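Local coordinates for protein cGAS/DncV-like nucleotidyltransferase in E. coli homolog (Rhodothermus marinus SG0.5JP17-172, PDB 6E0K) that synthesises the cyclic dinucleotide second messenger 3',3'-cUAMP from UTP and ATP in a magnesium-dependent reaction, signalling phage infection in a CBASS antiviral system, at residues F235-A245 and R273-W283. Sequence-based numbering, arbitrary orientation.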
# COMPACT_ATOMS: atom_id res chain seq x y z
N PHE A 235 9.80 19.89 -0.61
CA PHE A 235 10.92 18.95 -0.60
C PHE A 235 11.81 19.19 0.61
O PHE A 235 12.09 18.28 1.39
CB PHE A 235 11.72 19.07 -1.91
CG PHE A 235 12.79 18.00 -2.10
CD1 PHE A 235 13.96 18.02 -1.35
CD2 PHE A 235 12.63 17.02 -3.07
CE1 PHE A 235 14.95 17.06 -1.53
CE2 PHE A 235 13.63 16.04 -3.26
CZ PHE A 235 14.78 16.07 -2.49
N CYS A 236 12.20 20.45 0.83
CA CYS A 236 13.14 20.76 1.90
C CYS A 236 12.49 20.70 3.27
O CYS A 236 13.10 20.20 4.23
CB CYS A 236 13.76 22.13 1.66
SG CYS A 236 14.87 22.11 0.26
N SER A 237 11.25 21.19 3.38
CA SER A 237 10.59 21.18 4.69
C SER A 237 10.34 19.75 5.15
O SER A 237 10.50 19.44 6.34
CB SER A 237 9.28 21.96 4.64
OG SER A 237 9.53 23.35 4.44
N VAL A 238 9.95 18.87 4.23
CA VAL A 238 9.70 17.48 4.59
C VAL A 238 11.00 16.80 5.01
O VAL A 238 11.07 16.15 6.06
CB VAL A 238 9.02 16.73 3.42
CG1 VAL A 238 9.08 15.23 3.64
CG2 VAL A 238 7.56 17.21 3.25
N ILE A 239 12.04 16.92 4.17
CA ILE A 239 13.28 16.19 4.44
C ILE A 239 13.95 16.73 5.70
O ILE A 239 14.48 15.96 6.51
CB ILE A 239 14.23 16.24 3.23
CG1 ILE A 239 13.64 15.46 2.04
CG2 ILE A 239 15.63 15.74 3.62
CD1 ILE A 239 13.45 13.95 2.30
N ASN A 240 13.93 18.04 5.89
CA ASN A 240 14.55 18.60 7.09
C ASN A 240 13.82 18.20 8.36
O ASN A 240 14.46 17.98 9.39
CB ASN A 240 14.66 20.11 6.97
CG ASN A 240 15.83 20.52 6.10
OD1 ASN A 240 16.88 19.87 6.12
ND2 ASN A 240 15.66 21.58 5.33
N TRP A 241 12.49 18.10 8.31
CA TRP A 241 11.77 17.63 9.50
C TRP A 241 12.10 16.17 9.79
O TRP A 241 12.33 15.80 10.95
CB TRP A 241 10.26 17.82 9.33
CG TRP A 241 9.51 17.44 10.57
CD1 TRP A 241 9.21 18.24 11.63
CD2 TRP A 241 8.96 16.15 10.89
NE1 TRP A 241 8.52 17.54 12.59
CE2 TRP A 241 8.37 16.25 12.16
CE3 TRP A 241 8.93 14.91 10.22
CZ2 TRP A 241 7.73 15.17 12.77
CZ3 TRP A 241 8.30 13.84 10.84
CH2 TRP A 241 7.71 13.98 12.10
N LEU A 242 12.13 15.32 8.77
CA LEU A 242 12.45 13.90 8.98
C LEU A 242 13.85 13.72 9.55
O LEU A 242 14.08 12.84 10.39
CB LEU A 242 12.29 13.14 7.66
CG LEU A 242 10.84 12.86 7.23
CD1 LEU A 242 10.78 12.43 5.78
CD2 LEU A 242 10.20 11.81 8.14
N LYS A 243 14.81 14.55 9.11
CA LYS A 243 16.18 14.43 9.60
C LYS A 243 16.27 14.71 11.09
O LYS A 243 17.17 14.18 11.77
CB LYS A 243 17.09 15.39 8.82
CG LYS A 243 17.51 14.84 7.48
CD LYS A 243 17.98 15.94 6.53
CE LYS A 243 19.21 16.65 7.01
NZ LYS A 243 19.63 17.66 5.98
N ARG A 244 15.37 15.54 11.62
CA ARG A 244 15.36 15.92 13.02
C ARG A 244 14.37 15.14 13.86
O ARG A 244 14.32 15.34 15.08
CB ARG A 244 15.07 17.42 13.14
CG ARG A 244 16.13 18.29 12.48
CD ARG A 244 15.64 19.70 12.18
NE ARG A 244 16.73 20.55 11.70
CZ ARG A 244 17.28 20.47 10.49
NH1 ARG A 244 16.85 19.58 9.60
NH2 ARG A 244 18.27 21.29 10.16
N ALA A 245 13.59 14.24 13.25
CA ALA A 245 12.50 13.58 13.94
C ALA A 245 12.98 12.32 14.65
O ALA A 245 14.01 11.73 14.31
CB ALA A 245 11.38 13.22 12.97
N ARG A 273 16.95 6.59 7.17
CA ARG A 273 18.01 7.59 7.19
C ARG A 273 18.82 7.58 5.90
O ARG A 273 19.29 8.63 5.44
CB ARG A 273 18.93 7.33 8.39
CG ARG A 273 18.22 7.39 9.71
CD ARG A 273 17.92 8.80 10.08
NE ARG A 273 17.45 8.90 11.45
CZ ARG A 273 16.69 9.89 11.90
NH1 ARG A 273 16.31 10.86 11.06
NH2 ARG A 273 16.29 9.91 13.16
N ARG A 274 19.02 6.40 5.32
CA ARG A 274 19.72 6.34 4.04
C ARG A 274 18.95 7.09 2.96
O ARG A 274 19.52 7.85 2.17
CB ARG A 274 19.95 4.88 3.63
CG ARG A 274 20.68 4.75 2.28
CD ARG A 274 20.94 3.30 1.90
NE ARG A 274 19.71 2.60 1.57
CZ ARG A 274 19.65 1.40 1.00
NH1 ARG A 274 20.77 0.76 0.67
NH2 ARG A 274 18.47 0.86 0.74
N PHE A 275 17.63 6.87 2.90
CA PHE A 275 16.82 7.61 1.93
C PHE A 275 16.99 9.11 2.12
O PHE A 275 17.13 9.86 1.15
CB PHE A 275 15.35 7.19 2.07
CG PHE A 275 14.37 8.16 1.45
CD1 PHE A 275 14.22 8.23 0.07
CD2 PHE A 275 13.61 9.00 2.24
CE1 PHE A 275 13.33 9.12 -0.50
CE2 PHE A 275 12.70 9.89 1.67
CZ PHE A 275 12.57 9.95 0.28
N LEU A 276 17.01 9.58 3.38
CA LEU A 276 17.17 11.01 3.62
C LEU A 276 18.53 11.51 3.14
O LEU A 276 18.62 12.61 2.58
CB LEU A 276 16.98 11.33 5.10
CG LEU A 276 15.62 10.93 5.68
CD1 LEU A 276 15.63 11.24 7.18
CD2 LEU A 276 14.45 11.65 4.99
N ARG A 277 19.58 10.71 3.35
CA ARG A 277 20.91 11.08 2.84
C ARG A 277 20.90 11.19 1.31
O ARG A 277 21.50 12.12 0.75
CB ARG A 277 21.96 10.06 3.28
CG ARG A 277 22.36 10.18 4.74
CD ARG A 277 23.61 9.36 5.05
NE ARG A 277 23.45 7.92 4.83
CZ ARG A 277 22.98 7.07 5.74
NH1 ARG A 277 22.58 7.50 6.93
NH2 ARG A 277 22.90 5.77 5.45
N TYR A 278 20.20 10.28 0.63
CA TYR A 278 20.19 10.35 -0.83
C TYR A 278 19.39 11.56 -1.32
O TYR A 278 19.76 12.19 -2.31
CB TYR A 278 19.64 9.04 -1.42
CG TYR A 278 20.69 7.95 -1.59
CD1 TYR A 278 21.16 7.23 -0.50
CD2 TYR A 278 21.20 7.64 -2.85
CE1 TYR A 278 22.12 6.23 -0.66
CE2 TYR A 278 22.15 6.65 -3.02
CZ TYR A 278 22.61 5.95 -1.92
OH TYR A 278 23.57 4.96 -2.07
N MET A 279 18.32 11.91 -0.61
CA MET A 279 17.57 13.12 -0.98
C MET A 279 18.40 14.37 -0.74
O MET A 279 18.39 15.29 -1.56
CB MET A 279 16.26 13.19 -0.19
CG MET A 279 15.27 12.10 -0.59
SD MET A 279 14.75 12.13 -2.34
CE MET A 279 15.70 10.77 -3.01
N ASP A 280 19.13 14.42 0.38
CA ASP A 280 20.05 15.53 0.63
C ASP A 280 21.05 15.67 -0.50
O ASP A 280 21.29 16.78 -1.00
CB ASP A 280 20.81 15.29 1.94
CG ASP A 280 20.08 15.80 3.17
OD1 ASP A 280 19.20 16.68 3.06
OD2 ASP A 280 20.45 15.33 4.27
N ASP A 281 21.69 14.56 -0.89
CA ASP A 281 22.73 14.61 -1.92
C ASP A 281 22.15 15.03 -3.26
O ASP A 281 22.79 15.79 -4.00
CB ASP A 281 23.41 13.25 -2.08
CG ASP A 281 24.31 12.88 -0.93
OD1 ASP A 281 24.70 13.77 -0.15
OD2 ASP A 281 24.64 11.68 -0.84
N LEU A 282 20.97 14.52 -3.60
CA LEU A 282 20.30 14.93 -4.84
C LEU A 282 20.09 16.43 -4.87
O LEU A 282 20.39 17.11 -5.86
CB LEU A 282 18.96 14.19 -4.95
CG LEU A 282 18.02 14.60 -6.07
CD1 LEU A 282 18.62 14.20 -7.41
CD2 LEU A 282 16.68 13.90 -5.84
N TRP A 283 19.59 16.97 -3.76
CA TRP A 283 19.30 18.40 -3.66
C TRP A 283 20.58 19.23 -3.74
O TRP A 283 20.67 20.15 -4.56
CB TRP A 283 18.58 18.67 -2.33
CG TRP A 283 18.13 20.08 -2.21
CD1 TRP A 283 18.80 21.11 -1.61
CD2 TRP A 283 16.92 20.63 -2.74
NE1 TRP A 283 18.06 22.27 -1.71
CE2 TRP A 283 16.91 22.01 -2.41
CE3 TRP A 283 15.84 20.10 -3.45
CZ2 TRP A 283 15.86 22.85 -2.77
CZ3 TRP A 283 14.80 20.94 -3.81
CH2 TRP A 283 14.82 22.29 -3.47
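A knob-into-hole contact joins two helices of the helical C-terminal part of this CD-NTase: I239 sits among F275, L276, M279 and D280. The segments 235-245 and 273-283 run roughly antiparallel, at 140°, and their axes come within 10.3 Å at their closest. I239 CD1 is the tip of the knob. It lies 3.7 Å from L276 CD2 and also touches M279 CB and the F275 ring. L276 runs alongside I239 in the opposite sense and packs both its methyls on L242 CB.

At one end the contact is aromatic. The F235 ring and the six-membered ring of W283 lie at 24° to each other but are strongly offset, with little overlap. W283 CE3 stands over a face of F235, 3.5 Å from F235 CD1. The W283 indole also carries C236 SG over one face, 3.3 Å from W283 CZ2, a Cys sulfur-aromatic contact. F235 has CG anti to the backbone N (chi1 -172°), which sets its ring beside its own carbonyl carbon. M279 SD makes an oblique Met-aromatic contact with F235 CZ.

Helix 186-202 backs this apolar layer through F193, which meets F235 and I239. L8 of helix 5-11 touches F235 and W283. Helix 186-202 also holds the ATP-binding K194, whose side chain is about 8 Å from that of F275.

Polar contacts flank the apolar layer. K243 bends at chi3 and forms a salt bridge with the D280 carboxylate. K243 NZ meets D280 OD2 at 3.0 Å, from the syn side and tilted out of the carboxylate plane; its bond to OD1 is weak. R273 reaches the C-terminal end of the other segment. Its NH1 bonds weakly to L242 O. R273 NH2 donates to A245 O at 3.1 Å; the oxygen lies close to the guanidinium plane, and the bond runs nearly along the C=O axis.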